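Local coordinates for protein flavocytochrome C3 fumarate reductase (PDB 1QO8) that reduces fumarate to succinate, essentially in one direction, as a periplasmic flavocytochrome carrying four covalently bound c-type hemes and one FAD in each subunit, at residues I23-H31 and H290-M298; Y78-D86 and G364-S372. All coordinates share one frame; numbering follows the deposited sequence.

Interaction 1 of 2, residues I23-H31 and H290-M298. With HEM (protoporphyrin IX containing Fe), chain F.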
loop_
_atom_site.group_PDB
_atom_site.type_symbol
_atom_site.label_atom_id
_atom_site.label_comp_id
_atom_site.label_asym_id
_atom_site.label_seq_id
_atom_site.Cartn_x
_atom_site.Cartn_y
_atom_site.Cartn_z
ATOM N N ILE A 23 5.486 46.897 -0.360
ATOM C CA ILE A 23 4.826 45.748 0.265
ATOM C C ILE A 23 5.327 44.464 -0.398
ATOM O O ILE A 23 5.148 44.246 -1.596
ATOM C CB ILE A 23 3.298 45.845 0.251
ATOM C CG1 ILE A 23 2.909 46.968 1.187
ATOM C CG2 ILE A 23 2.668 44.493 0.660
ATOM C CD1 ILE A 23 1.489 47.418 1.321
ATOM N N LYS A 24 6.076 43.699 0.383
ATOM C CA LYS A 24 6.634 42.432 -0.040
ATOM C C LYS A 24 6.558 41.411 1.127
ATOM O O LYS A 24 7.460 41.297 1.960
ATOM C CB LYS A 24 8.115 42.674 -0.351
ATOM C CG LYS A 24 8.854 41.468 -0.911
ATOM C CD LYS A 24 10.361 41.799 -0.837
ATOM C CE LYS A 24 11.160 40.740 -1.611
ATOM N NZ LYS A 24 10.446 40.585 -2.916
ATOM N N VAL A 25 5.472 40.705 1.272
ATOM C CA VAL A 25 5.238 39.973 2.564
ATOM C C VAL A 25 5.992 38.670 2.489
ATOM O O VAL A 25 5.880 37.970 1.485
ATOM C CB VAL A 25 3.749 39.823 2.778
ATOM C CG1 VAL A 25 3.467 39.122 4.138
ATOM C CG2 VAL A 25 3.070 41.167 2.641
ATOM N N THR A 26 6.921 38.317 3.367
ATOM C CA THR A 26 7.543 37.020 3.312
ATOM C C THR A 26 6.582 35.863 3.708
ATOM O O THR A 26 5.506 36.037 4.286
ATOM C CB THR A 26 8.768 36.913 4.236
ATOM O OG1 THR A 26 8.304 37.083 5.606
ATOM C CG2 THR A 26 9.740 38.048 3.863
ATOM N N ASP A 27 6.942 34.668 3.247
ATOM C CA ASP A 27 6.125 33.465 3.528
ATOM C C ASP A 27 5.832 33.314 5.016
ATOM O O ASP A 27 4.656 33.152 5.321
ATOM C CB ASP A 27 6.811 32.240 2.907
ATOM C CG ASP A 27 6.658 32.396 1.383
ATOM O OD1 ASP A 27 5.665 32.893 0.829
ATOM O OD2 ASP A 27 7.584 31.904 0.731
ATOM N N SER A 28 6.840 33.519 5.865
ATOM C CA SER A 28 6.691 33.417 7.277
ATOM C C SER A 28 6.039 34.669 7.858
ATOM O O SER A 28 5.862 34.630 9.090
ATOM C CB SER A 28 7.948 33.108 8.062
ATOM O OG SER A 28 8.766 32.130 7.517
ATOM N N GLU A 29 5.648 35.707 7.122
ATOM C CA GLU A 29 5.072 36.929 7.704
ATOM C C GLU A 29 5.802 37.531 8.876
ATOM O O GLU A 29 5.283 38.083 9.874
ATOM C CB GLU A 29 3.575 36.704 7.973
ATOM C CG GLU A 29 2.875 36.114 6.716
ATOM C CD GLU A 29 1.435 35.747 6.924
ATOM O OE1 GLU A 29 0.876 35.806 8.070
ATOM O OE2 GLU A 29 0.676 35.410 5.982
ATOM N N THR A 30 7.124 37.459 8.853
ATOM C CA THR A 30 8.008 37.771 9.956
ATOM C C THR A 30 7.871 39.211 10.398
ATOM O O THR A 30 7.390 39.593 11.472
ATOM C CB THR A 30 9.457 37.465 9.478
ATOM O OG1 THR A 30 9.413 36.090 9.041
ATOM C CG2 THR A 30 10.484 37.578 10.588
ATOM N N HIS A 31 8.146 40.078 9.403
ATOM C CA HIS A 31 8.069 41.534 9.619
ATOM C C HIS A 31 6.734 41.881 10.172
ATOM O O HIS A 31 6.667 42.634 11.137
ATOM C CB HIS A 31 8.263 42.311 8.255
ATOM C CG HIS A 31 8.338 43.791 8.526
ATOM N ND1 HIS A 31 9.506 44.344 9.007
ATOM C CD2 HIS A 31 7.429 44.793 8.447
ATOM C CE1 HIS A 31 9.295 45.646 9.187
ATOM N NE2 HIS A 31 8.045 45.958 8.847
ATOM N N HIS A 290 5.951 25.590 -2.489
ATOM C CA HIS A 290 4.890 26.558 -2.612
ATOM C C HIS A 290 4.768 27.383 -1.339
ATOM O O HIS A 290 4.318 26.869 -0.315
ATOM C CB HIS A 290 3.597 25.844 -2.977
ATOM C CG HIS A 290 2.480 26.822 -3.107
ATOM N ND1 HIS A 290 1.206 26.396 -3.065
ATOM C CD2 HIS A 290 2.421 28.165 -3.272
ATOM C CE1 HIS A 290 0.368 27.424 -3.184
ATOM N NE2 HIS A 290 1.091 28.497 -3.340
ATOM N N GLY A 291 5.250 28.630 -1.436
ATOM C CA GLY A 291 5.225 29.577 -0.345
ATOM C C GLY A 291 3.941 30.348 -0.517
ATOM O O GLY A 291 3.571 30.674 -1.674
ATOM N N LYS A 292 3.319 30.662 0.629
ATOM C CA LYS A 292 2.027 31.356 0.559
ATOM C C LYS A 292 2.132 32.686 -0.200
ATOM O O LYS A 292 1.126 33.109 -0.763
ATOM C CB LYS A 292 1.650 31.646 2.034
ATOM C CG LYS A 292 0.440 32.572 2.223
ATOM C CD LYS A 292 0.118 32.658 3.735
ATOM C CE LYS A 292 -1.202 33.434 3.974
ATOM N NZ LYS A 292 -1.246 33.634 5.496
ATOM N N HIS A 293 3.183 33.430 0.050
ATOM C CA HIS A 293 3.226 34.803 -0.542
ATOM C C HIS A 293 4.071 34.788 -1.814
ATOM O O HIS A 293 3.798 35.360 -2.828
ATOM C CB HIS A 293 3.862 35.780 0.508
ATOM C CG HIS A 293 2.758 35.945 1.544
ATOM N ND1 HIS A 293 2.858 35.616 2.886
ATOM C CD2 HIS A 293 1.503 36.374 1.374
ATOM C CE1 HIS A 293 1.702 35.875 3.471
ATOM N NE2 HIS A 293 0.853 36.309 2.561
ATOM N N THR A 294 5.152 34.018 -1.736
ATOM C CA THR A 294 6.139 34.074 -2.815
ATOM C C THR A 294 5.774 33.134 -3.954
ATOM O O THR A 294 6.228 33.342 -5.050
ATOM C CB THR A 294 7.498 33.722 -2.222
ATOM O OG1 THR A 294 7.606 32.362 -1.949
ATOM C CG2 THR A 294 7.725 34.514 -0.961
ATOM N N GLY A 295 4.929 32.123 -3.714
ATOM C CA GLY A 295 4.534 31.245 -4.813
ATOM C C GLY A 295 5.519 30.096 -4.881
ATOM O O GLY A 295 6.218 29.758 -3.895
ATOM N N TYR A 296 5.671 29.538 -6.074
ATOM C CA TYR A 296 6.447 28.331 -6.288
ATOM C C TYR A 296 7.862 28.674 -6.624
ATOM O O TYR A 296 8.085 29.540 -7.497
ATOM C CB TYR A 296 5.879 27.467 -7.402
ATOM C CG TYR A 296 4.523 26.852 -7.087
ATOM C CD1 TYR A 296 3.350 27.594 -7.170
ATOM C CD2 TYR A 296 4.433 25.529 -6.695
ATOM C CE1 TYR A 296 2.148 26.987 -6.883
ATOM C CE2 TYR A 296 3.224 24.922 -6.426
ATOM C CZ TYR A 296 2.097 25.650 -6.499
ATOM O OH TYR A 296 0.880 25.086 -6.237
ATOM N N TYR A 297 8.800 27.984 -6.029
ATOM C CA TYR A 297 10.214 28.241 -6.289
ATOM C C TYR A 297 11.020 27.002 -5.933
ATOM O O TYR A 297 10.484 26.164 -5.171
ATOM C CB TYR A 297 10.763 29.404 -5.510
ATOM C CG TYR A 297 10.883 29.290 -4.020
ATOM C CD1 TYR A 297 9.734 29.468 -3.243
ATOM C CD2 TYR A 297 12.080 29.014 -3.407
ATOM C CE1 TYR A 297 9.816 29.358 -1.855
ATOM C CE2 TYR A 297 12.160 28.907 -2.030
ATOM C CZ TYR A 297 11.009 29.085 -1.265
ATOM O OH TYR A 297 11.085 29.014 0.090
ATOM N N MET A 298 12.255 26.917 -6.356
ATOM C CA MET A 298 13.015 25.697 -6.161
ATOM C C MET A 298 14.171 26.117 -5.256
ATOM O O MET A 298 14.753 27.163 -5.486
ATOM C CB MET A 298 13.586 25.004 -7.396
ATOM C CG MET A 298 14.667 23.943 -7.224
ATOM S SD MET A 298 15.075 23.081 -8.798
ATOM C CE MET A 298 16.500 22.146 -8.278
HETATM C CHA HEM F . -0.901 40.544 3.283
HETATM C CHB HEM F . -1.606 44.894 1.158
HETATM C CHC HEM F . -2.086 47.080 5.453
HETATM C CHD HEM F . -1.432 42.764 7.572
HETATM C C1A HEM F . -1.011 41.578 2.364
HETATM C C2A HEM F . -0.778 41.395 0.942
HETATM C C3A HEM F . -1.006 42.585 0.389
HETATM C C4A HEM F . -1.372 43.528 1.407
HETATM C CMA HEM F . -0.942 42.998 -1.091
HETATM C CAA HEM F . -0.357 40.073 0.245
HETATM C CBA HEM F . -1.252 38.900 -0.033
HETATM C CGA HEM F . -0.930 37.745 -0.954
HETATM O O1A HEM F . -1.920 37.397 -1.712
HETATM O O2A HEM F . 0.185 37.131 -0.981
HETATM C C1B HEM F . -1.907 45.828 2.120
HETATM C C2B HEM F . -2.406 47.183 1.895
HETATM C C3B HEM F . -2.590 47.776 3.079
HETATM C C4B HEM F . -2.142 46.835 4.083
HETATM C CMB HEM F . -2.733 47.743 0.491
HETATM C CAB HEM F . -3.204 49.141 3.396
HETATM C CBB HEM F . -4.239 49.820 2.849
HETATM C C1C HEM F . -1.885 46.099 6.413
HETATM C C2C HEM F . -1.858 46.299 7.848
HETATM C C3C HEM F . -1.722 45.130 8.403
HETATM C C4C HEM F . -1.613 44.127 7.378
HETATM C CMC HEM F . -2.000 47.687 8.524
HETATM C CAC HEM F . -1.759 44.680 9.901
HETATM C CBC HEM F . -2.687 45.209 10.738
HETATM C C1D HEM F . -1.265 41.770 6.633
HETATM C C2D HEM F . -1.061 40.364 6.864
HETATM C C3D HEM F . -0.944 39.777 5.686
HETATM C C4D HEM F . -1.033 40.803 4.638
HETATM C CMD HEM F . -1.039 39.756 8.299
HETATM C CAD HEM F . -0.789 38.282 5.293
HETATM C CBD HEM F . -2.206 37.778 4.860
HETATM C CGD HEM F . -3.344 38.116 5.803
HETATM O O1D HEM F . -3.133 37.887 7.034
HETATM O O2D HEM F . -4.422 38.598 5.387
HETATM N NA HEM F . -1.297 42.912 2.642
HETATM N NB HEM F . -1.783 45.656 3.464
HETATM N NC HEM F . -1.689 44.750 6.144
HETATM N ND HEM F . -1.236 41.994 5.284
HETATM FE FE HEM F . -1.575 43.823 4.417
HETATM O O HOH W 1 8.880 29.953 1.441
#
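The turn of a beta hairpin in the flavoprotein part, joining strands 284-291 and 295-301, meets a type I beta turn, T26 to E29, of the cytochrome part, with D27 reaching across to H293 and T294. D27 OD1 takes two backbone N-H groups: H293 N, 2.7 Å away and nearly in line with the C-O bond, and T294 N at 2.8 Å on the syn side. D27 OD2 offers its syn lone pair to T294 OG1 at 2.7 Å. A chi1 of -70° sets CG anti to the carbonyl carbon and points the carboxylate at the hairpin turn; bonds to both oxygens then limit its rotation. H293 donates a second time, through ND1 to T26 O, in a bent bond of 3.0 Å (137° at the hydrogen) from above the carbonyl plane, while E29 N reaches the same oxygen from the opposite face. V25 CG1 lies over one face of the H293 ring, 3.9 Å from its centroid, a CH-pi contact; K292 CG covers the other face. K292, extended, brings NZ to E29 OE2 in a salt bridge whose length is doubtful, since OE2 is crowded in the model; E29 OE1 bonds T66 OG1. I23, E29 and H293 also line a heme pocket. The whole is a domain interface in which a buried carboxylate accepts the backbone N-H groups of a hairpin turn beside a c-type heme.

Interaction 2 of 2, residues Y78-D86 and G364-S372. With HEM (protoporphyrin IX containing Fe), chain C.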
loop_
_atom_site.group_PDB
_atom_site.type_symbol
_atom_site.label_atom_id
_atom_site.label_comp_id
_atom_site.label_asym_id
_atom_site.label_seq_id
_atom_site.Cartn_x
_atom_site.Cartn_y
_atom_site.Cartn_z
ATOM N N TYR A 78 -7.635 29.594 15.841
ATOM C CA TYR A 78 -7.001 28.378 15.332
ATOM C C TYR A 78 -7.266 27.208 16.325
ATOM O O TYR A 78 -7.076 26.047 15.968
ATOM C CB TYR A 78 -5.481 28.490 15.245
ATOM C CG TYR A 78 -4.870 27.588 14.180
ATOM C CD1 TYR A 78 -4.736 28.015 12.849
ATOM C CD2 TYR A 78 -4.379 26.345 14.496
ATOM C CE1 TYR A 78 -4.176 27.185 11.847
ATOM C CE2 TYR A 78 -3.797 25.521 13.538
ATOM C CZ TYR A 78 -3.668 25.974 12.227
ATOM O OH TYR A 78 -3.061 25.140 11.333
ATOM N N CYS A 79 -7.470 27.504 17.611
ATOM C CA CYS A 79 -7.914 26.534 18.622
ATOM C C CYS A 79 -8.924 25.515 18.172
ATOM O O CYS A 79 -8.786 24.305 18.404
ATOM C CB CYS A 79 -8.561 27.274 19.824
ATOM S SG CYS A 79 -7.300 28.482 20.434
ATOM N N ASN A 80 -9.945 26.006 17.493
ATOM C CA ASN A 80 -11.034 25.218 16.974
ATOM C C ASN A 80 -10.684 24.412 15.757
ATOM O O ASN A 80 -11.600 23.786 15.209
ATOM C CB ASN A 80 -12.355 26.014 16.830
ATOM C CG ASN A 80 -12.938 26.197 18.262
ATOM O OD1 ASN A 80 -14.088 26.738 18.423
ATOM N ND2 ASN A 80 -12.334 25.781 19.374
ATOM N N GLU A 81 -9.456 24.230 15.308
ATOM C CA GLU A 81 -9.112 23.194 14.358
ATOM C C GLU A 81 -9.120 21.804 15.051
ATOM O O GLU A 81 -9.113 20.750 14.428
ATOM C CB GLU A 81 -7.666 23.427 13.898
ATOM C CG GLU A 81 -7.531 24.638 12.926
ATOM C CD GLU A 81 -8.168 24.206 11.613
ATOM O OE1 GLU A 81 -8.434 22.992 11.433
ATOM O OE2 GLU A 81 -8.513 24.998 10.728
ATOM N N CYS A 82 -8.947 21.878 16.382
ATOM C CA CYS A 82 -8.915 20.722 17.233
ATOM C C CYS A 82 -9.948 20.744 18.345
ATOM O O CYS A 82 -10.568 19.670 18.542
ATOM C CB CYS A 82 -7.572 20.492 17.874
ATOM S SG CYS A 82 -6.238 20.519 16.659
ATOM N N HIS A 83 -10.188 21.904 18.938
ATOM C CA HIS A 83 -11.128 21.964 20.058
ATOM C C HIS A 83 -12.477 22.435 19.574
ATOM O O HIS A 83 -12.682 22.773 18.394
ATOM C CB HIS A 83 -10.666 22.856 21.180
ATOM C CG HIS A 83 -9.331 22.585 21.803
ATOM N ND1 HIS A 83 -9.156 21.619 22.827
ATOM C CD2 HIS A 83 -8.129 23.090 21.602
ATOM C CE1 HIS A 83 -7.873 21.629 23.195
ATOM N NE2 HIS A 83 -7.147 22.527 22.429
ATOM N N SER A 84 -13.433 22.625 20.472
ATOM C CA SER A 84 -14.660 23.288 19.969
ATOM C C SER A 84 -15.093 24.328 20.983
ATOM O O SER A 84 -16.245 24.310 21.371
ATOM C CB SER A 84 -15.692 22.247 19.571
ATOM O OG SER A 84 -16.609 22.693 18.551
ATOM N N PHE A 85 -14.190 25.181 21.498
ATOM C CA PHE A 85 -14.592 26.192 22.466
ATOM C C PHE A 85 -15.713 27.048 21.887
ATOM O O PHE A 85 -15.726 27.180 20.671
ATOM C CB PHE A 85 -13.446 27.072 22.908
ATOM C CG PHE A 85 -12.234 26.304 23.361
ATOM C CD1 PHE A 85 -12.295 25.327 24.362
ATOM C CD2 PHE A 85 -11.022 26.527 22.802
ATOM C CE1 PHE A 85 -11.142 24.667 24.749
ATOM C CE2 PHE A 85 -9.885 25.881 23.177
ATOM C CZ PHE A 85 -9.907 24.950 24.175
ATOM N N ASP A 86 -16.606 27.564 22.728
ATOM C CA ASP A 86 -17.700 28.379 22.198
ATOM C C ASP A 86 -17.300 29.852 22.499
ATOM O O ASP A 86 -16.976 30.165 23.648
ATOM C CB ASP A 86 -18.969 28.049 22.975
ATOM C CG ASP A 86 -20.152 28.934 22.674
ATOM O OD1 ASP A 86 -20.357 29.402 21.540
ATOM O OD2 ASP A 86 -20.976 29.216 23.565
ATOM N N GLY A 364 -12.620 12.331 20.894
ATOM C CA GLY A 364 -13.816 13.181 20.842
ATOM C C GLY A 364 -14.274 13.478 19.448
ATOM O O GLY A 364 -13.433 13.676 18.573
ATOM N N LYS A 365 -15.546 13.587 19.134
ATOM C CA LYS A 365 -15.995 13.758 17.776
ATOM C C LYS A 365 -16.027 15.258 17.433
ATOM O O LYS A 365 -15.724 15.695 16.310
ATOM C CB LYS A 365 -17.290 13.003 17.494
ATOM C CG LYS A 365 -17.298 12.383 16.087
ATOM C CD LYS A 365 -18.651 12.384 15.392
ATOM C CE LYS A 365 -18.498 12.278 13.875
ATOM N NZ LYS A 365 -17.652 11.119 13.433
ATOM N N ASP A 366 -16.250 16.093 18.442
ATOM C CA ASP A 366 -16.213 17.536 18.371
ATOM C C ASP A 366 -14.848 18.114 18.729
ATOM O O ASP A 366 -14.299 18.839 17.899
ATOM C CB ASP A 366 -17.256 18.172 19.313
ATOM C CG ASP A 366 -17.720 17.224 20.418
ATOM O OD1 ASP A 366 -16.970 16.213 20.745
ATOM O OD2 ASP A 366 -18.872 17.527 20.891
ATOM N N SER A 367 -14.407 17.940 19.949
ATOM C CA SER A 367 -13.045 18.260 20.374
ATOM C C SER A 367 -12.185 17.018 20.193
ATOM O O SER A 367 -12.286 15.974 20.887
ATOM C CB SER A 367 -13.105 18.895 21.721
ATOM O OG SER A 367 -11.984 19.317 22.448
ATOM N N ARG A 368 -11.245 17.047 19.234
ATOM C CA ARG A 368 -10.613 15.812 18.758
ATOM C C ARG A 368 -9.505 15.370 19.644
ATOM O O ARG A 368 -8.319 15.215 19.327
ATOM C CB ARG A 368 -10.231 15.874 17.268
ATOM C CG ARG A 368 -11.441 16.076 16.353
ATOM C CD ARG A 368 -11.074 16.120 14.833
ATOM N NE ARG A 368 -10.067 17.130 14.526
ATOM C CZ ARG A 368 -8.759 17.018 14.419
ATOM N NH1 ARG A 368 -7.991 15.897 14.542
ATOM N NH2 ARG A 368 -8.093 18.169 14.111
ATOM N N ILE A 369 -9.852 15.102 20.899
ATOM C CA ILE A 369 -8.851 14.709 21.900
ATOM C C ILE A 369 -9.216 13.278 22.348
ATOM O O ILE A 369 -10.414 12.964 22.303
ATOM C CB ILE A 369 -9.158 15.761 22.996
ATOM C CG1 ILE A 369 -8.316 17.013 22.708
ATOM C CG2 ILE A 369 -9.048 15.236 24.419
ATOM C CD1 ILE A 369 -8.703 18.165 23.607
ATOM N N LEU A 370 -8.305 12.465 22.747
ATOM C CA LEU A 370 -8.425 11.128 23.254
ATOM C C LEU A 370 -9.356 11.121 24.509
ATOM O O LEU A 370 -9.114 11.947 25.409
ATOM C CB LEU A 370 -7.075 10.535 23.632
ATOM C CG LEU A 370 -5.934 10.281 22.634
ATOM C CD1 LEU A 370 -5.140 8.998 22.963
ATOM C CD2 LEU A 370 -6.300 10.157 21.174
ATOM N N ILE A 371 -10.482 10.459 24.480
ATOM C CA ILE A 371 -11.167 10.140 25.781
ATOM C C ILE A 371 -10.582 8.829 26.253
ATOM O O ILE A 371 -10.668 7.794 25.609
ATOM C CB ILE A 371 -12.676 10.195 25.632
ATOM C CG1 ILE A 371 -13.054 11.674 25.377
ATOM C CG2 ILE A 371 -13.367 9.796 26.963
ATOM C CD1 ILE A 371 -13.422 11.842 23.937
ATOM N N SER A 372 -9.796 8.896 27.317
ATOM C CA SER A 372 -9.167 7.795 27.938
ATOM C C SER A 372 -10.152 6.631 28.252
ATOM O O SER A 372 -11.294 6.806 28.680
ATOM C CB SER A 372 -8.590 8.253 29.308
ATOM O OG SER A 372 -7.953 7.088 29.812
HETATM C CHA HEM C . -5.180 20.445 25.559
HETATM C CHB HEM C . -6.558 25.066 25.001
HETATM C CHC HEM C . -5.112 24.662 20.409
HETATM C CHD HEM C . -4.938 19.831 20.793
HETATM C C1A HEM C . -5.612 21.706 25.871
HETATM C C2A HEM C . -5.892 22.294 27.170
HETATM C C3A HEM C . -6.258 23.558 27.013
HETATM C C4A HEM C . -6.257 23.819 25.571
HETATM C CMA HEM C . -6.701 24.628 28.040
HETATM C CAA HEM C . -5.827 21.493 28.512
HETATM C CBA HEM C . -4.492 21.658 29.262
HETATM C CGA HEM C . -3.396 20.926 28.524
HETATM O O1A HEM C . -2.453 21.675 28.103
HETATM O O2A HEM C . -3.475 19.666 28.370
HETATM C C1B HEM C . -6.101 25.402 23.733
HETATM C C2B HEM C . -5.979 26.749 23.191
HETATM C C3B HEM C . -5.547 26.619 21.951
HETATM C C4B HEM C . -5.403 25.224 21.628
HETATM C CMB HEM C . -6.267 27.979 24.037
HETATM C CAB HEM C . -5.088 27.715 20.897
HETATM C CBB HEM C . -4.681 28.923 21.299
HETATM C C1C HEM C . -5.025 23.336 20.058
HETATM C C2C HEM C . -4.670 22.769 18.762
HETATM C C3C HEM C . -4.591 21.449 18.898
HETATM C C4C HEM C . -4.886 21.124 20.272
HETATM C CMC HEM C . -4.482 23.666 17.533
HETATM C CAC HEM C . -4.193 20.318 17.880
HETATM C CBC HEM C . -3.260 20.492 16.950
HETATM C C1D HEM C . -4.948 19.577 22.140
HETATM C C2D HEM C . -4.758 18.240 22.742
HETATM C C3D HEM C . -4.813 18.419 24.051
HETATM C C4D HEM C . -5.039 19.821 24.335
HETATM C CMD HEM C . -4.548 16.956 21.913
HETATM C CAD HEM C . -4.693 17.334 25.181
HETATM C CBD HEM C . -6.036 17.007 25.786
HETATM C CGD HEM C . -6.095 16.000 26.963
HETATM O O1D HEM C . -5.390 14.973 26.936
HETATM O O2D HEM C . -6.861 16.234 27.919
HETATM N NA HEM C . -5.786 22.709 24.921
HETATM N NB HEM C . -5.776 24.496 22.745
HETATM N NC HEM C . -5.142 22.298 20.957
HETATM N ND HEM C . -5.122 20.508 23.124
HETATM FE FE HEM C . -5.371 22.523 22.944
HETATM O O HOH W 2 -11.846 19.361 14.337
HETATM O O HOH W 3 -12.849 20.456 16.339
#
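R368 makes both direct hydrogen bonds of this contact. Its backbone N gives a nearly straight bond to C82 O (2.8 Å, 165° at the hydrogen), and its NH2 reaches E81 O, also at 2.8 Å, with that oxygen near the guanidinium plane. A bend at chi3 (-55°) turns the guanidinium back to E81, where a water joins NE to the same carbonyl; NH1 bonds S330 O and N332 O. With an alanine here, E81 O would probably lose its side-chain donor, and the loop its ties to S330 and N332, while the backbone bond could remain. S367 CA adds a C-H...O contact to C82 O at 3.4 Å. E81 and C82, the acceptors, belong to a c-type heme-binding CXXCH motif: C79 and C82 are, by similarity, the thioether cysteines of heme 4, and H83 NE2 binds its iron, with H59 as the other axial ligand. I369 CD1 comes within 3.6 Å of H83 ND1, the two side chains crossing obliquely, and I369 CG1 and CG2 rest on the heme's pyrrole rim and propionate arm. Over one face of the H83 ring lies F85 CZ, which also meets the porphyrin edge. Farther out, S367 CB packs against the backbone of H83 and S84.

Both interactions join the cytochrome part to the flavoprotein part, each beside a different heme, with centres 30 Å apart and nearest atoms about 10 Å apart. Interaction 1 lies farther out, its centre about 25 Å from the chain centre, and is the more charged. Interaction 2 is centred about 13 Å from the chain centre, and there I369 and F85 pack on the axial ligand H83. In both the flavoprotein side donates; the cytochrome acceptors are mainly carboxylates in interaction 1, backbone carbonyls in interaction 2. Both are partly buried. The side chain of I369 lies about 7 Å from FAD, and G291 about 10 Å from it.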